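Local atomic coordinates of rhamnonate dehydratase (Gibberella zeae PH-1, PDB entry 3FXG), a protein that probably dehydrates L-rhamnonate to its 2-keto-3-deoxy acid, as a magnesium-dependent member of the enolase superfamily. Residues A[13-18]-A[70-75]; A[79-84]-A[133-138]. All blocks are in the same frame, centred on the assembly; numbering follows the deposited sequence.

Interaction 1. Residues A[13-18]-A[70-75]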
ATOM      1  N   ALA A  13     -32.740 -32.762  26.675  1.00 15.67           N
ATOM      2  CA  ALA A  13     -31.587 -33.645  26.728  1.00 16.04           C
ATOM      3  C   ALA A  13     -30.827 -33.713  25.413  1.00 17.28           C
ATOM      4  O   ALA A  13     -31.346 -33.347  24.356  1.00 16.49           O
ATOM      5  CB  ALA A  13     -32.037 -35.049  27.130  1.00 18.25           C
ATOM      6  N   ILE A  14     -29.584 -34.176  25.496  1.00 15.91           N
ATOM      7  CA  ILE A  14     -28.750 -34.336  24.318  1.00 16.03           C
ATOM      8  C   ILE A  14     -28.057 -35.688  24.411  1.00 16.02           C
ATOM      9  O   ILE A  14     -27.542 -36.067  25.464  1.00 17.34           O
ATOM     10  CB  ILE A  14     -27.693 -33.207  24.196  1.00 18.06           C
ATOM     11  CG1 ILE A  14     -26.843 -33.427  22.941  1.00 17.40           C
ATOM     12  CG2 ILE A  14     -26.816 -33.167  25.431  1.00 18.59           C
ATOM     13  CD1 ILE A  14     -26.006 -32.218  22.542  1.00 20.70           C
ATOM     14  N   ARG A  15     -28.073 -36.426  23.309  1.00 14.75           N
ATOM     15  CA  ARG A  15     -27.454 -37.740  23.252  1.00 14.90           C
ATOM     16  C   ARG A  15     -26.515 -37.789  22.051  1.00 15.73           C
ATOM     17  O   ARG A  15     -26.750 -37.115  21.051  1.00 15.88           O
ATOM     18  CB  ARG A  15     -28.533 -38.823  23.107  1.00 15.10           C
ATOM     19  CG  ARG A  15     -29.522 -38.912  24.269  1.00 16.80           C
ATOM     20  CD  ARG A  15     -30.590 -39.975  24.007  1.00 19.32           C
ATOM     21  NE  ARG A  15     -31.548 -39.577  22.973  1.00 19.62           N
ATOM     22  CZ  ARG A  15     -32.631 -38.833  23.195  1.00 20.54           C
ATOM     23  NH1 ARG A  15     -32.905 -38.400  24.420  1.00 19.28           N
ATOM     24  NH2 ARG A  15     -33.444 -38.521  22.193  1.00 20.94           N
ATOM     25  N   SER A  16     -25.444 -38.568  22.153  1.00 15.79           N
ATOM     26  CA  SER A  16     -24.509 -38.696  21.042  1.00 15.13           C
ATOM     27  C   SER A  16     -24.190 -40.163  20.828  1.00 15.68           C
ATOM     28  O   SER A  16     -24.165 -40.952  21.777  1.00 14.77           O
ATOM     29  CB  SER A  16     -23.220 -37.906  21.305  1.00 13.64           C
ATOM     30  OG  SER A  16     -22.474 -38.458  22.371  1.00 15.55           O
ATOM     31  N   PHE A  17     -23.954 -40.522  19.573  1.00 14.72           N
ATOM     32  CA  PHE A  17     -23.654 -41.895  19.203  1.00 16.43           C
ATOM     33  C   PHE A  17     -22.533 -41.943  18.186  1.00 16.85           C
ATOM     34  O   PHE A  17     -22.380 -41.034  17.370  1.00 16.60           O
ATOM     35  CB  PHE A  17     -24.883 -42.551  18.568  1.00 16.89           C
ATOM     36  CG  PHE A  17     -26.096 -42.555  19.442  1.00 16.95           C
ATOM     37  CD1 PHE A  17     -26.341 -43.615  20.308  1.00 18.33           C
ATOM     38  CD2 PHE A  17     -26.994 -41.491  19.409  1.00 18.50           C
ATOM     39  CE1 PHE A  17     -27.465 -43.618  21.130  1.00 19.07           C
ATOM     40  CE2 PHE A  17     -28.121 -41.483  20.226  1.00 20.43           C
ATOM     41  CZ  PHE A  17     -28.356 -42.550  21.089  1.00 20.01           C
ATOM     42  N   ILE A  18     -21.752 -43.012  18.237  1.00 18.39           N
ATOM     43  CA  ILE A  18     -20.684 -43.216  17.274  1.00 20.28           C
ATOM     44  C   ILE A  18     -21.301 -44.162  16.252  1.00 21.56           C
ATOM     45  O   ILE A  18     -21.988 -45.113  16.625  1.00 20.85           O
ATOM     46  CB  ILE A  18     -19.467 -43.892  17.919  1.00 22.19           C
ATOM     47  CG1 ILE A  18     -18.857 -42.953  18.962  1.00 24.53           C
ATOM     48  CG2 ILE A  18     -18.450 -44.266  16.848  1.00 23.34           C
ATOM     49  CD1 ILE A  18     -17.855 -43.615  19.867  1.00 28.39           C
ATOM     50  N   GLU A  70     -28.321 -36.122  19.019  1.00 15.37           N
ATOM     51  CA  GLU A  70     -29.770 -36.005  19.123  1.00 16.53           C
ATOM     52  C   GLU A  70     -30.073 -34.985  20.210  1.00 15.38           C
ATOM     53  O   GLU A  70     -29.500 -35.040  21.297  1.00 14.85           O
ATOM     54  CB  GLU A  70     -30.423 -37.339  19.509  1.00 17.85           C
ATOM     55  CG  GLU A  70     -30.234 -38.481  18.521  1.00 21.47           C
ATOM     56  CD  GLU A  70     -31.099 -39.690  18.868  1.00 23.80           C
ATOM     57  OE1 GLU A  70     -31.127 -40.078  20.054  1.00 24.45           O
ATOM     58  OE2 GLU A  70     -31.744 -40.256  17.960  1.00 24.77           O
ATOM     59  N   ILE A  71     -30.959 -34.043  19.912  1.00 15.16           N
ATOM     60  CA  ILE A  71     -31.344 -33.041  20.893  1.00 14.88           C
ATOM     61  C   ILE A  71     -32.853 -33.165  21.069  1.00 15.54           C
ATOM     62  O   ILE A  71     -33.612 -32.972  20.122  1.00 16.37           O
ATOM     63  CB  ILE A  71     -30.979 -31.619  20.424  1.00 13.96           C
ATOM     64  CG1 ILE A  71     -29.462 -31.515  20.237  1.00 13.48           C
ATOM     65  CG2 ILE A  71     -31.460 -30.589  21.447  1.00 13.73           C
ATOM     66  CD1 ILE A  71     -28.999 -30.175  19.678  1.00 14.74           C
ATOM     67  N   GLU A  72     -33.278 -33.515  22.277  1.00 16.62           N
ATOM     68  CA  GLU A  72     -34.699 -33.689  22.556  1.00 17.33           C
ATOM     69  C   GLU A  72     -35.270 -32.504  23.315  1.00 16.14           C
ATOM     70  O   GLU A  72     -34.693 -32.056  24.307  1.00 16.84           O
ATOM     71  CB  GLU A  72     -34.929 -34.966  23.364  1.00 18.53           C
ATOM     72  CG  GLU A  72     -36.399 -35.324  23.530  1.00 21.82           C
ATOM     73  CD  GLU A  72     -36.601 -36.645  24.241  1.00 25.31           C
ATOM     74  OE1 GLU A  72     -35.895 -37.614  23.897  1.00 27.55           O
ATOM     75  OE2 GLU A  72     -37.471 -36.715  25.133  1.00 26.77           O
ATOM     76  N   ALA A  73     -36.402 -31.999  22.835  1.00 15.59           N
ATOM     77  CA  ALA A  73     -37.072 -30.867  23.466  1.00 16.52           C
ATOM     78  C   ALA A  73     -38.060 -31.382  24.509  1.00 17.56           C
ATOM     79  O   ALA A  73     -38.380 -32.573  24.538  1.00 17.59           O
ATOM     80  CB  ALA A  73     -37.803 -30.032  22.413  1.00 15.70           C
ATOM     81  N   THR A  74     -38.549 -30.481  25.353  1.00 18.67           N
ATOM     82  CA  THR A  74     -39.488 -30.842  26.410  1.00 20.24           C
ATOM     83  C   THR A  74     -40.831 -31.365  25.895  1.00 21.10           C
ATOM     84  O   THR A  74     -41.599 -31.950  26.657  1.00 21.98           O
ATOM     85  CB  THR A  74     -39.755 -29.646  27.345  1.00 20.49           C
ATOM     86  OG1 THR A  74     -40.144 -28.506  26.566  1.00 21.21           O
ATOM     87  CG2 THR A  74     -38.506 -29.299  28.137  1.00 22.08           C
ATOM     88  N   ASP A  75     -41.117 -31.156  24.615  1.00 19.83           N
ATOM     89  CA  ASP A  75     -42.377 -31.628  24.045  1.00 20.61           C
ATOM     90  C   ASP A  75     -42.185 -32.998  23.396  1.00 20.16           C
ATOM     91  O   ASP A  75     -43.108 -33.546  22.789  1.00 19.95           O
ATOM     92  CB  ASP A  75     -42.901 -30.628  23.009  1.00 21.24           C
ATOM     93  CG  ASP A  75     -42.076 -30.618  21.740  1.00 22.85           C
ATOM     94  OD1 ASP A  75     -40.876 -30.957  21.804  1.00 22.96           O
ATOM     95  OD2 ASP A  75     -42.624 -30.259  20.678  1.00 26.33           O
TER

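Interaction 2. Residues A[79-84]-A[133-138]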
ATOM      1  N   GLY A  79     -34.446 -33.383  17.399  1.00 15.43           N
ATOM      2  CA  GLY A  79     -33.738 -32.932  16.221  1.00 15.47           C
ATOM      3  C   GLY A  79     -32.401 -33.638  16.246  1.00 13.74           C
ATOM      4  O   GLY A  79     -31.879 -33.920  17.323  1.00 14.57           O
ATOM      5  N   PHE A  80     -31.843 -33.942  15.080  1.00 14.19           N
ATOM      6  CA  PHE A  80     -30.555 -34.614  15.041  1.00 14.41           C
ATOM      7  C   PHE A  80     -29.739 -34.258  13.805  1.00 13.77           C
ATOM      8  O   PHE A  80     -30.251 -33.676  12.849  1.00 13.98           O
ATOM      9  CB  PHE A  80     -30.748 -36.138  15.136  1.00 15.51           C
ATOM     10  CG  PHE A  80     -31.677 -36.705  14.097  1.00 16.59           C
ATOM     11  CD1 PHE A  80     -31.284 -36.803  12.766  1.00 17.23           C
ATOM     12  CD2 PHE A  80     -32.948 -37.148  14.454  1.00 17.91           C
ATOM     13  CE1 PHE A  80     -32.145 -37.337  11.801  1.00 18.25           C
ATOM     14  CE2 PHE A  80     -33.817 -37.682  13.497  1.00 18.91           C
ATOM     15  CZ  PHE A  80     -33.410 -37.775  12.168  1.00 16.77           C
ATOM     16  N   ALA A  81     -28.458 -34.602  13.844  1.00 12.72           N
ATOM     17  CA  ALA A  81     -27.554 -34.336  12.733  1.00 13.01           C
ATOM     18  C   ALA A  81     -26.334 -35.234  12.866  1.00 12.54           C
ATOM     19  O   ALA A  81     -26.014 -35.701  13.959  1.00 13.70           O
ATOM     20  CB  ALA A  81     -27.133 -32.873  12.738  1.00 13.19           C
ATOM     21  N   THR A  82     -25.656 -35.477  11.751  1.00 14.04           N
ATOM     22  CA  THR A  82     -24.476 -36.326  11.756  1.00 13.92           C
ATOM     23  C   THR A  82     -23.277 -35.556  11.215  1.00 15.05           C
ATOM     24  O   THR A  82     -23.431 -34.518  10.567  1.00 14.95           O
ATOM     25  CB  THR A  82     -24.705 -37.595  10.895  1.00 15.59           C
ATOM     26  OG1 THR A  82     -23.588 -38.481  11.031  1.00 17.06           O
ATOM     27  CG2 THR A  82     -24.871 -37.222   9.427  1.00 15.15           C
ATOM     28  N   GLY A  83     -22.084 -36.068  11.494  1.00 15.49           N
ATOM     29  CA  GLY A  83     -20.869 -35.430  11.026  1.00 17.18           C
ATOM     30  C   GLY A  83     -19.682 -36.319  11.323  1.00 17.99           C
ATOM     31  O   GLY A  83     -19.844 -37.403  11.882  1.00 17.96           O
ATOM     32  N   PHE A  84     -18.488 -35.883  10.941  1.00 19.66           N
ATOM     33  CA  PHE A  84     -17.301 -36.675  11.214  1.00 18.94           C
ATOM     34  C   PHE A  84     -16.755 -36.164  12.541  1.00 18.20           C
ATOM     35  O   PHE A  84     -16.971 -35.008  12.897  1.00 18.00           O
ATOM     36  CB  PHE A  84     -16.280 -36.532  10.069  1.00 22.11           C
ATOM     37  CG  PHE A  84     -15.303 -35.398  10.237  1.00 26.68           C
ATOM     38  CD1 PHE A  84     -15.739 -34.092  10.447  1.00 28.73           C
ATOM     39  CD2 PHE A  84     -13.933 -35.637  10.151  1.00 28.80           C
ATOM     40  CE1 PHE A  84     -14.826 -33.043  10.565  1.00 29.54           C
ATOM     41  CE2 PHE A  84     -13.013 -34.594  10.268  1.00 31.13           C
ATOM     42  CZ  PHE A  84     -13.461 -33.294  10.476  1.00 30.42           C
ATOM     43  N   ILE A 133     -19.221 -28.460  17.326  1.00 11.42           N
ATOM     44  CA  ILE A 133     -20.189 -27.384  17.442  1.00 12.01           C
ATOM     45  C   ILE A 133     -21.105 -27.364  16.220  1.00 11.82           C
ATOM     46  O   ILE A 133     -22.304 -27.129  16.342  1.00 11.69           O
ATOM     47  CB  ILE A 133     -19.483 -26.017  17.574  1.00 11.38           C
ATOM     48  CG1 ILE A 133     -18.686 -25.975  18.885  1.00 11.30           C
ATOM     49  CG2 ILE A 133     -20.512 -24.888  17.534  1.00 10.87           C
ATOM     50  CD1 ILE A 133     -17.856 -24.715  19.064  1.00 11.72           C
ATOM     51  N   SER A 134     -20.537 -27.628  15.045  1.00 10.41           N
ATOM     52  CA  SER A 134     -21.313 -27.621  13.806  1.00 10.26           C
ATOM     53  C   SER A 134     -22.460 -28.626  13.825  1.00 11.14           C
ATOM     54  O   SER A 134     -23.586 -28.304  13.444  1.00  9.70           O
ATOM     55  CB  SER A 134     -20.411 -27.925  12.607  1.00  8.95           C
ATOM     56  OG  SER A 134     -19.371 -26.970  12.482  1.00 12.25           O
ATOM     57  N   VAL A 135     -22.169 -29.848  14.258  1.00 10.20           N
ATOM     58  CA  VAL A 135     -23.187 -30.889  14.303  1.00 11.79           C
ATOM     59  C   VAL A 135     -24.272 -30.570  15.328  1.00 11.50           C
ATOM     60  O   VAL A 135     -25.451 -30.852  15.105  1.00 10.20           O
ATOM     61  CB  VAL A 135     -22.553 -32.261  14.608  1.00 12.64           C
ATOM     62  CG1 VAL A 135     -23.630 -33.330  14.687  1.00 13.15           C
ATOM     63  CG2 VAL A 135     -21.549 -32.615  13.515  1.00 12.12           C
ATOM     64  N   ILE A 136     -23.880 -29.981  16.451  1.00 10.87           N
ATOM     65  CA  ILE A 136     -24.851 -29.621  17.479  1.00 11.93           C
ATOM     66  C   ILE A 136     -25.784 -28.544  16.930  1.00 12.59           C
ATOM     67  O   ILE A 136     -27.001 -28.602  17.123  1.00 10.93           O
ATOM     68  CB  ILE A 136     -24.148 -29.094  18.752  1.00  9.77           C
ATOM     69  CG1 ILE A 136     -23.410 -30.243  19.445  1.00 12.00           C
ATOM     70  CG2 ILE A 136     -25.169 -28.455  19.689  1.00 10.74           C
ATOM     71  CD1 ILE A 136     -22.538 -29.804  20.619  1.00 14.44           C
ATOM     72  N   ASP A 137     -25.205 -27.564  16.241  1.00 11.41           N
ATOM     73  CA  ASP A 137     -25.980 -26.477  15.654  1.00 11.88           C
ATOM     74  C   ASP A 137     -26.966 -27.023  14.629  1.00 11.42           C
ATOM     75  O   ASP A 137     -28.123 -26.614  14.603  1.00 11.85           O
ATOM     76  CB  ASP A 137     -25.051 -25.461  14.981  1.00 11.57           C
ATOM     77  CG  ASP A 137     -25.801 -24.259  14.428  1.00 14.31           C
ATOM     78  OD1 ASP A 137     -26.324 -23.454  15.230  1.00 18.12           O
ATOM     79  OD2 ASP A 137     -25.871 -24.117  13.189  1.00 14.52           O
ATOM     80  N   LEU A 138     -26.505 -27.940  13.782  1.00 11.94           N
ATOM     81  CA  LEU A 138     -27.366 -28.533  12.764  1.00 11.04           C
ATOM     82  C   LEU A 138     -28.511 -29.307  13.420  1.00 13.01           C
ATOM     83  O   LEU A 138     -29.640 -29.288  12.930  1.00 13.20           O
ATOM     84  CB  LEU A 138     -26.550 -29.452  11.844  1.00 11.67           C
ATOM     85  CG  LEU A 138     -25.582 -28.734  10.890  1.00 10.30           C
ATOM     86  CD1 LEU A 138     -24.695 -29.744  10.165  1.00 12.24           C
ATOM     87  CD2 LEU A 138     -26.379 -27.910   9.885  1.00 10.98           C
TER

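Interaction 1. Residues A[13-18]-A[70-75]
I14 and I71 sit opposite one another as a non-hydrogen-bonded pair, CA atoms 4.5 Å apart, on the tightly packed face of two antiparallel strands. I14 CD1 comes within 4.2 Å of I71 CG1, and both side chains run on into helices, I14 against 86-101 and I71 against 128-148. On either side, the hydrogen-bonded pairs A13–E72 and R15–E70 each make two backbone bonds; R15 N to E70 O is 2.8 Å. The other face is polar and partly solvent-facing: E70 is buried, but A13, R15, F17 and E72 stay partly exposed. R15 bends at chi3 (-72°), which turns NE toward E70 OE1, 3.0 Å away and in the guanidinium plane; the carboxylate stands almost perpendicular to that plane. R15 NH1 and NH2 both donate to E72 OE1, each at 3.1 Å: NH1 comes from above the carboxylate plane, NH2 on the anti lone pair. One guanidinium thus joins two carboxylates, which probably favours their charged forms. F17 brings its ring edge to the same E70 oxygen, CE2 lying 3.3 Å from OE1. This antiparallel pair, apolar toward the helices and charged on its other face, belongs to the N-terminal capping domain of the enolase superfamily.

Interaction 2. Residues A[79-84]-A[133-138]
A81 and V135 meet where the antiparallel sheet of the enolase-type N-terminal domain lies on its helices: strand 78-84 rests on helix 128-148, the two short segments running nearly opposite ways with their axes 6.9 Å apart at the closest point. No hydrogen bond joins the two segments, although F80 N bonds D142 farther along the helix; here apolar groups do the work. The methyl of A81 points at the helix and drops between two successive turns, with CB 3.5 Å from V135 O and 3.6 Å from L138 CB. V135 spreads its two methyls along the strand. CG1, anti to the backbone N (chi1 179°), lies over the face of the A81 carbonyl, 3.4 Å from A81 O, while CG2 goes on to G83, 3.8 Å from its CA. With no side chain at G83, V135 can come right up to the strand backbone there. V135 CG2 also lies 4.0 Å from T82 O, a buried carbonyl oxygen that has no polar partner in the model. F80 and T82 point away from the helix; T82 OG1 is hydrogen-bonded to F67 O and to G26 N. Beside this contact, V135 also touches F67 and V69 of strand 66-73, the neighbour of 78-84 in the sheet, and on the far side of the helix I133 and I136 pack against helices 86-101 and 109-119.

Both interactions involve strands of one antiparallel sheet and follow in series along the chain. Strands 66-73 and 78-84 are neighbours in it, and a probable hydrogen bond from I71 N to G79 O, 2.8 Å, ties interaction 1 to interaction 2. Helix 128-148 serves both: it faces strand 78-84 in interaction 2, and I71 CD1 of interaction 1 packs against I136 O. Their settings differ. Interaction 2 is wholly buried, its centre about 12 Å from the centre of the chain, and between its two segments relies on van der Waals contact. Interaction 1, its centre about 23 Å from that point, pairs strand with strand through backbone bonds plus a salt-bridge network on its partly exposed face.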